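Long-range contact in capsular polysaccharide export system protein KpsC (Thermosulfurimonas dismutans, PDB 6MGD), which probably transfers Kdo in beta-2,7 linkage from a CMP-activated donor while building the glycolipid anchor of bacterial capsules: residues R186-P198 and L216-S229. Numbering follows the deposited sequence.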
loop_
_atom_site.group_PDB
_atom_site.type_symbol
_atom_site.label_atom_id
_atom_site.label_comp_id
_atom_site.label_asym_id
_atom_site.label_seq_id
_atom_site.Cartn_x
_atom_site.Cartn_y
_atom_site.Cartn_z
ATOM N N ARG A 186 11.399 -11.839 -17.118
ATOM C CA ARG A 186 12.173 -12.098 -18.326
ATOM C C ARG A 186 11.458 -13.079 -19.248
ATOM O O ARG A 186 11.505 -12.926 -20.474
ATOM C CB ARG A 186 13.566 -12.615 -17.969
ATOM C CG ARG A 186 14.381 -13.033 -19.184
ATOM C CD ARG A 186 15.799 -12.483 -19.154
ATOM N NE ARG A 186 15.842 -11.022 -19.192
ATOM C CZ ARG A 186 15.748 -10.297 -20.303
ATOM N NH1 ARG A 186 15.591 -10.895 -21.476
ATOM N NH2 ARG A 186 15.806 -8.975 -20.246
ATOM N N GLU A 187 10.787 -14.088 -18.684
ATOM C CA GLU A 187 10.102 -15.066 -19.526
ATOM C C GLU A 187 9.019 -14.405 -20.369
ATOM O O GLU A 187 8.822 -14.766 -21.535
ATOM C CB GLU A 187 9.497 -16.186 -18.673
ATOM C CG GLU A 187 10.437 -16.826 -17.652
ATOM C CD GLU A 187 11.475 -17.757 -18.257
ATOM O OE1 GLU A 187 12.082 -17.411 -19.293
ATOM O OE2 GLU A 187 11.691 -18.846 -17.682
ATOM N N HIS A 188 8.313 -13.425 -19.800
ATOM C CA HIS A 188 7.278 -12.722 -20.546
ATOM C C HIS A 188 7.842 -11.637 -21.455
ATOM O O HIS A 188 7.140 -11.194 -22.371
ATOM C CB HIS A 188 6.257 -12.109 -19.582
ATOM C CG HIS A 188 5.414 -13.121 -18.868
ATOM N ND1 HIS A 188 5.819 -13.744 -17.707
ATOM C CD2 HIS A 188 4.189 -13.623 -19.155
ATOM C CE1 HIS A 188 4.879 -14.584 -17.308
ATOM N NE2 HIS A 188 3.879 -14.529 -18.169
ATOM N N ASN A 189 9.083 -11.205 -21.233
ATOM C CA ASN A 189 9.705 -10.142 -22.028
ATOM C C ASN A 189 11.128 -10.552 -22.380
ATOM O O ASN A 189 12.094 -10.146 -21.723
ATOM C CB ASN A 189 9.678 -8.810 -21.275
ATOM C CG ASN A 189 8.297 -8.467 -20.755
ATOM O OD1 ASN A 189 7.452 -7.954 -21.490
ATOM N ND2 ASN A 189 8.058 -8.749 -19.480
ATOM N N PRO A 190 11.295 -11.359 -23.431
ATOM C CA PRO A 190 12.626 -11.926 -23.712
ATOM C C PRO A 190 13.657 -10.907 -24.173
ATOM O O PRO A 190 14.847 -11.087 -23.888
ATOM C CB PRO A 190 12.340 -12.964 -24.809
ATOM C CG PRO A 190 10.866 -13.236 -24.718
ATOM C CD PRO A 190 10.251 -11.944 -24.288
ATOM N N ASN A 191 13.248 -9.851 -24.879
ATOM C CA ASN A 191 14.191 -8.921 -25.488
ATOM C C ASN A 191 14.258 -7.566 -24.800
ATOM O O ASN A 191 15.107 -6.747 -25.170
ATOM C CB ASN A 191 13.838 -8.705 -26.967
ATOM C CG ASN A 191 13.797 -9.998 -27.751
ATOM O OD1 ASN A 191 12.729 -10.457 -28.156
ATOM N ND2 ASN A 191 14.965 -10.593 -27.976
ATOM N N ALA A 192 13.398 -7.303 -23.822
ATOM C CA ALA A 192 13.375 -6.000 -23.179
ATOM C C ALA A 192 14.616 -5.799 -22.313
ATOM O O ALA A 192 15.279 -6.751 -21.891
ATOM C CB ALA A 192 12.111 -5.843 -22.333
ATOM N N TYR A 193 14.931 -4.531 -22.054
ATOM C CA TYR A 193 16.013 -4.170 -21.144
ATOM C C TYR A 193 15.437 -4.109 -19.734
ATOM O O TYR A 193 14.653 -3.210 -19.412
ATOM C CB TYR A 193 16.650 -2.841 -21.541
ATOM C CG TYR A 193 17.906 -2.508 -20.761
ATOM C CD1 TYR A 193 17.834 -1.935 -19.497
ATOM C CD2 TYR A 193 19.165 -2.769 -21.288
ATOM C CE1 TYR A 193 18.975 -1.636 -18.779
ATOM C CE2 TYR A 193 20.315 -2.469 -20.579
ATOM C CZ TYR A 193 20.213 -1.902 -19.325
ATOM O OH TYR A 193 21.351 -1.600 -18.612
ATOM N N ILE A 194 15.825 -5.062 -18.896
ATOM C CA ILE A 194 15.311 -5.174 -17.537
ATOM C C ILE A 194 16.367 -4.646 -16.580
ATOM O O ILE A 194 17.509 -5.121 -16.577
ATOM C CB ILE A 194 14.932 -6.625 -17.196
ATOM C CG1 ILE A 194 13.906 -7.154 -18.201
ATOM C CG2 ILE A 194 14.394 -6.710 -15.777
ATOM C CD1 ILE A 194 13.495 -8.587 -17.961
ATOM N N VAL A 195 15.989 -3.659 -15.774
ATOM C CA VAL A 195 16.845 -3.112 -14.730
ATOM C C VAL A 195 16.171 -3.385 -13.392
ATOM O O VAL A 195 15.013 -3.001 -13.183
ATOM C CB VAL A 195 17.111 -1.610 -14.930
ATOM C CG1 VAL A 195 15.841 -0.886 -15.344
ATOM C CG2 VAL A 195 17.679 -1.001 -13.665
ATOM N N TYR A 196 16.886 -4.060 -12.496
ATOM C CA TYR A 196 16.352 -4.446 -11.197
ATOM C C TYR A 196 16.800 -3.439 -10.148
ATOM O O TYR A 196 18.003 -3.271 -9.912
ATOM C CB TYR A 196 16.806 -5.854 -10.814
ATOM C CG TYR A 196 16.371 -6.282 -9.430
ATOM C CD1 TYR A 196 15.027 -6.472 -9.130
ATOM C CD2 TYR A 196 17.304 -6.510 -8.427
ATOM C CE1 TYR A 196 14.624 -6.870 -7.870
ATOM C CE2 TYR A 196 16.910 -6.910 -7.162
ATOM C CZ TYR A 196 15.569 -7.087 -6.891
ATOM O OH TYR A 196 15.171 -7.483 -5.634
ATOM N N LYS A 197 15.832 -2.771 -9.523
ATOM C CA LYS A 197 16.107 -1.859 -8.425
ATOM C C LYS A 197 15.840 -2.588 -7.118
ATOM O O LYS A 197 14.674 -2.719 -6.713
ATOM C CB LYS A 197 15.239 -0.604 -8.529
ATOM C CG LYS A 197 15.502 0.404 -7.431
ATOM C CD LYS A 197 14.208 1.007 -6.919
ATOM C CE LYS A 197 14.487 2.111 -5.915
ATOM N NZ LYS A 197 15.367 3.160 -6.498
ATOM N N PRO A 198 16.863 -3.082 -6.427
ATOM C CA PRO A 198 16.619 -3.818 -5.185
ATOM C C PRO A 198 16.100 -2.899 -4.092
ATOM O O PRO A 198 16.383 -1.699 -4.069
ATOM C CB PRO A 198 18.000 -4.380 -4.831
ATOM C CG PRO A 198 18.955 -3.411 -5.447
ATOM C CD PRO A 198 18.299 -2.939 -6.717
ATOM N N LEU A 216 20.878 -12.847 -10.024
ATOM C CA LEU A 216 19.917 -11.845 -10.474
ATOM C C LEU A 216 20.216 -11.403 -11.901
ATOM O O LEU A 216 19.298 -11.241 -12.713
ATOM C CB LEU A 216 19.927 -10.643 -9.529
ATOM C CG LEU A 216 19.532 -10.875 -8.070
ATOM C CD1 LEU A 216 19.736 -9.603 -7.265
ATOM C CD2 LEU A 216 18.091 -11.345 -7.973
ATOM N N LEU A 217 21.498 -11.213 -12.224
ATOM C CA LEU A 217 21.912 -10.768 -13.549
ATOM C C LEU A 217 21.635 -11.790 -14.643
ATOM O O LEU A 217 21.676 -11.428 -15.824
ATOM C CB LEU A 217 23.401 -10.415 -13.539
ATOM C CG LEU A 217 23.785 -9.109 -12.843
ATOM C CD1 LEU A 217 25.297 -8.960 -12.774
ATOM C CD2 LEU A 217 23.161 -7.918 -13.560
ATOM N N LYS A 218 21.356 -13.047 -14.294
ATOM C CA LYS A 218 20.985 -14.027 -15.307
ATOM C C LYS A 218 19.580 -13.805 -15.850
ATOM O O LYS A 218 19.170 -14.518 -16.774
ATOM C CB LYS A 218 21.116 -15.446 -14.746
ATOM C CG LYS A 218 22.547 -15.814 -14.371
ATOM C CD LYS A 218 22.746 -17.317 -14.248
ATOM C CE LYS A 218 22.068 -17.877 -13.010
ATOM N NZ LYS A 218 22.411 -19.313 -12.812
ATOM N N PHE A 219 18.840 -12.840 -15.304
ATOM C CA PHE A 219 17.519 -12.484 -15.808
ATOM C C PHE A 219 17.299 -10.985 -15.950
ATOM O O PHE A 219 16.393 -10.586 -16.691
ATOM C CB PHE A 219 16.426 -13.066 -14.899
ATOM C CG PHE A 219 16.666 -14.497 -14.523
ATOM C CD1 PHE A 219 16.391 -15.518 -15.417
ATOM C CD2 PHE A 219 17.185 -14.822 -13.281
ATOM C CE1 PHE A 219 16.621 -16.838 -15.077
ATOM C CE2 PHE A 219 17.418 -16.140 -12.934
ATOM C CZ PHE A 219 17.136 -17.149 -13.834
ATOM N N CYS A 220 18.082 -10.146 -15.281
ATOM C CA CYS A 220 18.025 -8.705 -15.455
ATOM C C CYS A 220 19.336 -8.211 -16.054
ATOM O O CYS A 220 20.407 -8.769 -15.795
ATOM C CB CYS A 220 17.753 -7.991 -14.127
ATOM S SG CYS A 220 19.122 -8.065 -12.949
ATOM N N ASP A 221 19.243 -7.154 -16.862
ATOM C CA ASP A 221 20.419 -6.656 -17.567
ATOM C C ASP A 221 21.365 -5.923 -16.622
ATOM O O ASP A 221 22.560 -6.232 -16.565
ATOM C CB ASP A 221 19.985 -5.756 -18.722
ATOM C CG ASP A 221 19.247 -6.522 -19.801
ATOM O OD1 ASP A 221 19.883 -7.363 -20.472
ATOM O OD2 ASP A 221 18.028 -6.308 -19.958
ATOM N N GLU A 222 20.855 -4.952 -15.871
ATOM C CA GLU A 222 21.649 -4.252 -14.872
ATOM C C GLU A 222 20.871 -4.185 -13.565
ATOM O O GLU A 222 19.664 -4.439 -13.518
ATOM C CB GLU A 222 22.044 -2.842 -15.343
ATOM C CG GLU A 222 21.081 -1.736 -14.938
ATOM C CD GLU A 222 21.642 -0.349 -15.211
ATOM O OE1 GLU A 222 21.100 0.353 -16.091
ATOM O OE2 GLU A 222 22.634 0.033 -14.554
ATOM N N ILE A 223 21.581 -3.847 -12.492
ATOM C CA ILE A 223 21.013 -3.770 -11.150
ATOM C C ILE A 223 21.222 -2.341 -10.668
ATOM O O ILE A 223 22.333 -1.968 -10.272
ATOM C CB ILE A 223 21.648 -4.788 -10.195
ATOM C CG1 ILE A 223 21.347 -6.212 -10.674
ATOM C CG2 ILE A 223 21.153 -4.585 -8.765
ATOM C CD1 ILE A 223 21.895 -7.316 -9.779
ATOM N N CYS A 224 20.165 -1.530 -10.708
ATOM C CA CYS A 224 20.246 -0.125 -10.306
ATOM C C CYS A 224 20.220 -0.052 -8.787
ATOM O O CYS A 224 19.152 0.015 -8.176
ATOM C CB CYS A 224 19.105 0.686 -10.910
ATOM S SG CYS A 224 19.388 2.475 -10.952
ATOM N N VAL A 225 21.406 -0.040 -8.178
ATOM C CA VAL A 225 21.507 -0.088 -6.726
ATOM C C VAL A 225 21.191 1.247 -6.063
ATOM O O VAL A 225 20.847 1.270 -4.876
ATOM C CB VAL A 225 22.900 -0.584 -6.307
ATOM C CG1 VAL A 225 22.908 -2.105 -6.233
ATOM C CG2 VAL A 225 23.947 -0.109 -7.305
ATOM N N ASN A 226 21.286 2.364 -6.782
ATOM C CA ASN A 226 20.799 3.609 -6.202
ATOM C C ASN A 226 20.319 4.585 -7.263
ATOM O O ASN A 226 19.630 4.202 -8.215
ATOM C CB ASN A 226 21.878 4.283 -5.340
ATOM C CG ASN A 226 21.285 5.112 -4.197
ATOM O OD1 ASN A 226 20.337 5.882 -4.384
ATOM N ND2 ASN A 226 21.843 4.946 -3.004
ATOM N N SER A 227 20.729 5.843 -7.099
ATOM C CA SER A 227 20.137 7.018 -7.723
ATOM C C SER A 227 18.609 6.988 -7.707
ATOM O O SER A 227 17.987 6.201 -8.424
ATOM C CB SER A 227 20.643 7.199 -9.158
ATOM O OG SER A 227 20.687 8.588 -9.479
ATOM N N SER A 228 18.009 7.819 -6.849
ATOM C CA SER A 228 16.677 8.385 -7.065
ATOM C C SER A 228 15.608 7.411 -7.561
ATOM O O SER A 228 15.506 7.173 -8.768
ATOM C CB SER A 228 16.806 9.535 -8.069
ATOM O OG SER A 228 15.634 10.323 -8.107
ATOM N N SER A 229 14.775 6.888 -6.656
ATOM C CA SER A 229 13.739 5.921 -7.021
ATOM C C SER A 229 12.798 6.445 -8.104
ATOM O O SER A 229 12.970 6.143 -9.288
ATOM C CB SER A 229 12.925 5.519 -5.785
ATOM O OG SER A 229 13.753 5.066 -4.729
#
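R186 reaches F219 and D221 because its CG stands trans to the backbone N (chi1 174°) and the chain then bends at chi2 and chi3, bringing the guanidinium to the carbonyls of the turn that follows helix 178-188. D221 comes to meet strand 193-197 with CG turned back beside its own backbone N (chi1 -66°). R186 NE donates to F219 O at 2.6 Å, in the guanidinium plane but from above the carbonyl plane. NH1 binds P190 O weakly and NH2 donates to A192 O, so three carbonyls round its edge, P190 O, A192 O and F219 O, fix how the group is turned. R186 NH2 also makes a long salt bridge to D221 OD2 (3.5 Å), an oxygen whose anti lone pair already takes I194 N at 2.7 Å. A leucine here would probably leave F219 O and A192 O without their guanidinium donors and D221 without its counter-charge. D221 CB sits over one face of the Y193 ring, 3.9 Å from its centroid, while Y193 OH donates to E222 OE1 from above the carboxylate plane. Backbone bonds continue the join: D221 N to I194 O, then Y196 N to E222 O at 3.0 Å. C220 SG packs on Y196 CB (3.8 Å), and the Y196 side chain rests on L182 of helix 178-188. The short, weakly bonded strand 222-223 runs parallel along 193-197 at the edge of the six-stranded parallel sheet of a Rossmann-like domain, as in GT-B glycosyltransferases.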